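PDB 3HR6: putative surface-anchored fimbrial subunit from Corynebacterium diphtheriae, which forms the shaft of cell-wall-attached pili as the major pilin SpaA, built of tandem Ig-like modules stabilised by isopeptide and disulfide bonds. Local coordinates for residues A[188-192]-A[284-288]; A[117-123]-A[135-139]. One frame throughout, in Å; residues are numbered along the deposited sequence.

In the fold
The two contacts lie in series along the chain and in different modules of this elongated pilin, with about 34 Å between their centres and about 22 Å between their nearest atoms. Contact 1 sits near the middle of the molecule, where a loop is laid across the outer face of a sheet; contact 2, toward the N-terminal end, joins the two arms of one hairpin between a module's two layers. Both are partly buried and share no strand. Their chemistry follows their place: contact 1 grades from indole, proline and alanine packing into a lysine-aspartate salt bridge with bound waters, whereas contact 2 is almost wholly apolar between strands, and its glutamine bonds within its own segment.

Contact 1 (A[188-192]-A[284-288]); sequences TVADK and WDPEE
From end to end, strand 188-192 and loop residues 284-287 run at about 50°, with the CA atoms of A190 and P286 closest, at 6.5 Å. Into this angle A190 sends its methyl, with CB 3.6 Å from W284 CZ3 and 3.8 Å from P286 CG, so that indole and pyrrolidine rings share one side chain. T188 adds CG2 beside W284 CE3, while its OG1 is hydrogen-bonded to S278 O and Q235 OE1. The alternation of the strand explains the division: V189 and D191 turn to strand 251-259 inside the Ig-like sandwich, and the loop covers the outer face of the sheet, W284 and P286 resting on W274. K192, with CG anti to its backbone N (chi1 -173°) and the chain extended beyond, runs alongside the loop, bringing NZ to D285 OD2 at 2.8 Å in a salt bridge on the syn side, 16° out of the carboxylate plane. D285 OD1 takes the backbone N of E287 at 2.8 Å from above that plane, an Asx turn within the type I turn 285-288; the two bonds probably limit the carboxylate's rotation. One water accepts from K192 N and is hydrogen-bonded to E287 OE2; E287 OE1 salt-bridges R229.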
loop_
_atom_site.group_PDB
_atom_site.type_symbol
_atom_site.label_atom_id
_atom_site.label_comp_id
_atom_site.label_asym_id
_atom_site.label_seq_id
_atom_site.Cartn_x
_atom_site.Cartn_y
_atom_site.Cartn_z
ATOM N N THR A 188 2.747 -5.319 -11.032
ATOM C CA THR A 188 2.554 -3.908 -10.784
ATOM C C THR A 188 2.663 -3.618 -9.287
ATOM O O THR A 188 2.110 -4.345 -8.480
ATOM C CB THR A 188 1.178 -3.466 -11.299
ATOM O OG1 THR A 188 1.132 -3.612 -12.721
ATOM C CG2 THR A 188 0.893 -1.991 -10.951
ATOM N N VAL A 189 3.401 -2.586 -8.909
ATOM C CA VAL A 189 3.421 -2.100 -7.529
ATOM C C VAL A 189 2.836 -0.696 -7.604
ATOM O O VAL A 189 3.355 0.138 -8.325
ATOM C CB VAL A 189 4.811 -2.096 -6.891
ATOM C CG1 VAL A 189 4.751 -1.457 -5.428
ATOM C CG2 VAL A 189 5.394 -3.523 -6.865
ATOM N N ALA A 190 1.712 -0.463 -6.891
ATOM C CA ALA A 190 1.049 0.832 -6.912
ATOM C C ALA A 190 0.890 1.358 -5.525
ATOM O O ALA A 190 0.733 0.604 -4.566
ATOM C CB ALA A 190 -0.350 0.752 -7.552
ATOM N N ASP A 191 0.933 2.680 -5.439
ATOM C CA ASP A 191 0.867 3.325 -4.116
ATOM C C ASP A 191 0.039 4.561 -4.265
ATOM O O ASP A 191 0.405 5.464 -5.028
ATOM C CB ASP A 191 2.296 3.635 -3.627
ATOM C CG ASP A 191 2.343 4.124 -2.187
ATOM O OD1 ASP A 191 1.405 4.876 -1.780
ATOM O OD2 ASP A 191 3.279 3.739 -1.495
ATOM N N LYS A 192 -1.110 4.610 -3.585
ATOM C CA LYS A 192 -1.964 5.790 -3.622
ATOM C C LYS A 192 -1.524 6.613 -2.443
ATOM O O LYS A 192 -1.852 6.292 -1.285
ATOM C CB LYS A 192 -3.462 5.442 -3.547
ATOM C CG LYS A 192 -4.425 6.604 -3.743
ATOM C CD LYS A 192 -5.868 6.008 -3.730
ATOM C CE LYS A 192 -6.937 6.981 -4.078
ATOM N NZ LYS A 192 -8.235 6.279 -3.987
ATOM N N TRP A 284 -4.987 1.817 -12.640
ATOM C CA TRP A 284 -5.521 1.020 -11.524
ATOM C C TRP A 284 -5.413 1.793 -10.216
ATOM O O TRP A 284 -4.350 2.318 -9.877
ATOM C CB TRP A 284 -4.752 -0.281 -11.439
ATOM C CG TRP A 284 -5.093 -1.181 -10.322
ATOM C CD1 TRP A 284 -6.321 -1.705 -10.036
ATOM C CD2 TRP A 284 -4.176 -1.765 -9.390
ATOM N NE1 TRP A 284 -6.224 -2.539 -8.950
ATOM C CE2 TRP A 284 -4.920 -2.593 -8.528
ATOM C CE3 TRP A 284 -2.803 -1.629 -9.167
ATOM C CZ2 TRP A 284 -4.323 -3.291 -7.480
ATOM C CZ3 TRP A 284 -2.210 -2.328 -8.151
ATOM C CH2 TRP A 284 -2.962 -3.147 -7.294
ATOM N N ASP A 285 -6.541 1.898 -9.515
ATOM C CA ASP A 285 -6.563 2.415 -8.172
ATOM C C ASP A 285 -6.535 1.206 -7.225
ATOM O O ASP A 285 -7.532 0.463 -7.167
ATOM C CB ASP A 285 -7.832 3.250 -7.914
ATOM C CG ASP A 285 -7.873 3.825 -6.475
ATOM O OD1 ASP A 285 -7.021 3.449 -5.655
ATOM O OD2 ASP A 285 -8.736 4.684 -6.191
ATOM N N PRO A 286 -5.390 0.974 -6.536
ATOM C CA PRO A 286 -5.262 -0.179 -5.677
ATOM C C PRO A 286 -6.194 -0.132 -4.471
ATOM O O PRO A 286 -6.399 -1.169 -3.822
ATOM C CB PRO A 286 -3.799 -0.125 -5.224
ATOM C CG PRO A 286 -3.403 1.284 -5.348
ATOM C CD PRO A 286 -4.216 1.864 -6.447
ATOM N N GLU A 287 -6.739 1.043 -4.177
ATOM C CA GLU A 287 -7.671 1.192 -3.054
ATOM C C GLU A 287 -9.094 1.419 -3.574
ATOM O O GLU A 287 -9.886 2.127 -2.951
ATOM C CB GLU A 287 -7.158 2.272 -2.065
ATOM C CG GLU A 287 -5.659 2.024 -1.652
ATOM C CD GLU A 287 -5.120 2.967 -0.569
ATOM O OE1 GLU A 287 -5.827 3.961 -0.287
ATOM O OE2 GLU A 287 -4.015 2.696 -0.033
ATOM N N GLU A 288 -9.397 0.818 -4.731
ATOM C CA GLU A 288 -10.753 0.730 -5.285
ATOM C C GLU A 288 -11.463 -0.522 -4.715
ATOM O O GLU A 288 -10.818 -1.429 -4.163
ATOM C CB GLU A 288 -10.628 0.655 -6.801
ATOM C CG GLU A 288 -11.887 0.772 -7.653
ATOM C CD GLU A 288 -11.894 -0.240 -8.800
ATOM O OE1 GLU A 288 -10.819 -0.808 -9.137
ATOM O OE2 GLU A 288 -12.967 -0.499 -9.361
HETATM O O HOH W 1 -1.863 4.689 0.904
HETATM O O HOH W 2 -1.933 2.601 -1.824
HETATM O O HOH W 3 -9.405 5.062 -1.784
#

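Contact 2 (A[117-123]-A[135-139]); sequences FLVAAPQ and VHVYP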
loop_
_atom_site.group_PDB
_atom_site.type_symbol
_atom_site.label_atom_id
_atom_site.label_comp_id
_atom_site.label_asym_id
_atom_site.label_seq_id
_atom_site.Cartn_x
_atom_site.Cartn_y
_atom_site.Cartn_z
ATOM N N PHE A 117 -8.403 -24.026 -17.396
ATOM C CA PHE A 117 -8.310 -25.438 -17.662
ATOM C C PHE A 117 -9.671 -26.043 -17.956
ATOM O O PHE A 117 -10.691 -25.545 -17.531
ATOM C CB PHE A 117 -7.617 -26.165 -16.498
ATOM C CG PHE A 117 -8.396 -26.152 -15.200
ATOM C CD1 PHE A 117 -9.213 -27.221 -14.855
ATOM C CD2 PHE A 117 -8.277 -25.097 -14.316
ATOM C CE1 PHE A 117 -9.934 -27.221 -13.681
ATOM C CE2 PHE A 117 -8.999 -25.077 -13.144
ATOM C CZ PHE A 117 -9.793 -26.157 -12.799
ATOM N N LEU A 118 -9.650 -27.130 -18.709
ATOM C CA LEU A 118 -10.862 -27.802 -19.162
ATOM C C LEU A 118 -11.281 -28.861 -18.139
ATOM O O LEU A 118 -10.430 -29.495 -17.493
ATOM C CB LEU A 118 -10.620 -28.464 -20.515
ATOM C CG LEU A 118 -10.318 -27.567 -21.725
ATOM C CD1 LEU A 118 -9.761 -28.393 -22.893
ATOM C CD2 LEU A 118 -11.561 -26.790 -22.108
ATOM N N VAL A 119 -12.597 -29.016 -17.989
ATOM C CA VAL A 119 -13.202 -30.059 -17.146
ATOM C C VAL A 119 -14.433 -30.593 -17.860
ATOM O O VAL A 119 -15.357 -29.843 -18.134
ATOM C CB VAL A 119 -13.694 -29.523 -15.777
ATOM C CG1 VAL A 119 -14.086 -30.652 -14.885
ATOM C CG2 VAL A 119 -12.611 -28.669 -15.087
ATOM N N ALA A 120 -14.441 -31.882 -18.122
ATOM C CA ALA A 120 -15.626 -32.556 -18.635
ATOM C C ALA A 120 -16.577 -32.880 -17.472
ATOM O O ALA A 120 -16.140 -33.232 -16.374
ATOM C CB ALA A 120 -15.234 -33.833 -19.387
ATOM N N ALA A 121 -17.883 -32.783 -17.716
ATOM C CA ALA A 121 -18.856 -33.244 -16.734
ATOM C C ALA A 121 -20.030 -33.827 -17.488
ATOM O O ALA A 121 -20.531 -33.201 -18.416
ATOM C CB ALA A 121 -19.281 -32.109 -15.791
ATOM N N PRO A 122 -20.442 -35.055 -17.140
ATOM C CA PRO A 122 -19.889 -35.909 -16.102
ATOM C C PRO A 122 -18.567 -36.543 -16.542
ATOM O O PRO A 122 -18.138 -36.351 -17.675
ATOM C CB PRO A 122 -20.983 -36.967 -15.927
ATOM C CG PRO A 122 -21.612 -37.066 -17.240
ATOM C CD PRO A 122 -21.557 -35.712 -17.849
ATOM N N GLN A 123 -17.935 -37.293 -15.646
ATOM C CA GLN A 123 -16.770 -38.088 -15.991
ATOM C C GLN A 123 -17.075 -39.524 -15.613
ATOM O O GLN A 123 -18.096 -39.795 -14.994
ATOM C CB GLN A 123 -15.539 -37.556 -15.255
ATOM C CG GLN A 123 -15.196 -36.164 -15.725
ATOM C CD GLN A 123 -14.000 -35.594 -15.030
ATOM O OE1 GLN A 123 -13.253 -36.317 -14.375
ATOM N NE2 GLN A 123 -13.821 -34.288 -15.143
ATOM N N VAL A 135 -18.054 -33.764 -10.016
ATOM C CA VAL A 135 -16.642 -33.719 -10.336
ATOM C C VAL A 135 -15.925 -32.739 -9.406
ATOM O O VAL A 135 -16.520 -31.745 -8.962
ATOM C CB VAL A 135 -16.449 -33.359 -11.818
ATOM C CG1 VAL A 135 -14.967 -33.109 -12.162
ATOM C CG2 VAL A 135 -17.041 -34.494 -12.675
ATOM N N HIS A 136 -14.670 -33.068 -9.088
ATOM C CA HIS A 136 -13.768 -32.220 -8.278
ATOM C C HIS A 136 -12.468 -31.931 -9.022
ATOM O O HIS A 136 -11.863 -32.850 -9.618
ATOM C CB HIS A 136 -13.436 -32.936 -6.975
ATOM C CG HIS A 136 -14.620 -33.125 -6.090
ATOM N ND1 HIS A 136 -14.971 -32.212 -5.122
ATOM C CD2 HIS A 136 -15.576 -34.080 -6.072
ATOM C CE1 HIS A 136 -16.072 -32.624 -4.513
ATOM N NE2 HIS A 136 -16.462 -33.748 -5.075
ATOM N N VAL A 137 -12.047 -30.666 -8.972
ATOM C CA VAL A 137 -10.813 -30.214 -9.606
ATOM C C VAL A 137 -10.056 -29.342 -8.628
ATOM O O VAL A 137 -10.635 -28.769 -7.708
ATOM C CB VAL A 137 -11.060 -29.467 -10.921
ATOM C CG1 VAL A 137 -11.738 -30.415 -11.902
ATOM C CG2 VAL A 137 -11.918 -28.245 -10.683
ATOM N N TYR A 138 -8.750 -29.295 -8.827
ATOM C CA TYR A 138 -7.809 -28.846 -7.810
ATOM C C TYR A 138 -6.711 -27.937 -8.416
ATOM O O TYR A 138 -5.518 -28.223 -8.300
ATOM C CB TYR A 138 -7.173 -30.073 -7.140
ATOM C CG TYR A 138 -8.169 -30.959 -6.441
ATOM C CD1 TYR A 138 -8.501 -30.752 -5.100
ATOM C CD2 TYR A 138 -8.799 -31.983 -7.119
ATOM C CE1 TYR A 138 -9.436 -31.559 -4.461
ATOM C CE2 TYR A 138 -9.745 -32.779 -6.503
ATOM C CZ TYR A 138 -10.060 -32.559 -5.175
ATOM O OH TYR A 138 -10.997 -33.343 -4.566
ATOM N N PRO A 139 -7.106 -26.843 -9.058
ATOM C CA PRO A 139 -6.133 -25.891 -9.603
ATOM C C PRO A 139 -5.230 -25.292 -8.500
ATOM O O PRO A 139 -5.713 -25.038 -7.392
ATOM C CB PRO A 139 -7.029 -24.829 -10.224
ATOM C CG PRO A 139 -8.255 -24.865 -9.365
ATOM C CD PRO A 139 -8.485 -26.326 -9.169
#
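Q123 folds its amide back over its own segment, and NE2 donates to A120 O at 2.8 Å. The bond is slightly bent (156° at the hydrogen) and meets the oxygen on a lone pair in the carbonyl plane, with the acceptor close to the amide plane of Q123. The side chain of Q123 crosses that of V135 at about a right angle, Q123 NE2 lying 3.4 Å from V135 CG1 while the aliphatic CG of Q123 leans on V135 CG2. Strands 117-121 and 135-137 run antiparallel, at 167°, with axes no nearer than 8.5 Å, and no hydrogen bond joins the two segments. The hairpin 117-124/131-143 has opened: Q123 still pairs with L132, but F117, V119 and A121 bond to strand 97-103, and V135 to S6 of strand 5-13. Its arms thus belong to facing layers of the N-terminal pilin module, with partly buried apolar packing between them. V119 and V137 meet tip to tip, CG2 to CG1 at 3.7 Å, whereas the side chains of V119 and V135 slide past each other in opposite directions, CG1 to CG1 at 3.8 Å. Further along, F117 takes a chi1 of 66°, which places CG between its backbone N and carbonyl carbon and carries the ring across toward 135-139. V137 CG2 touches the ring at its edge, near the plane, 3.7 Å from CZ. P139 CB reaches F117 CE2 obliquely, at 3.5 Å, and the proline also touches V9 of strand 5-13.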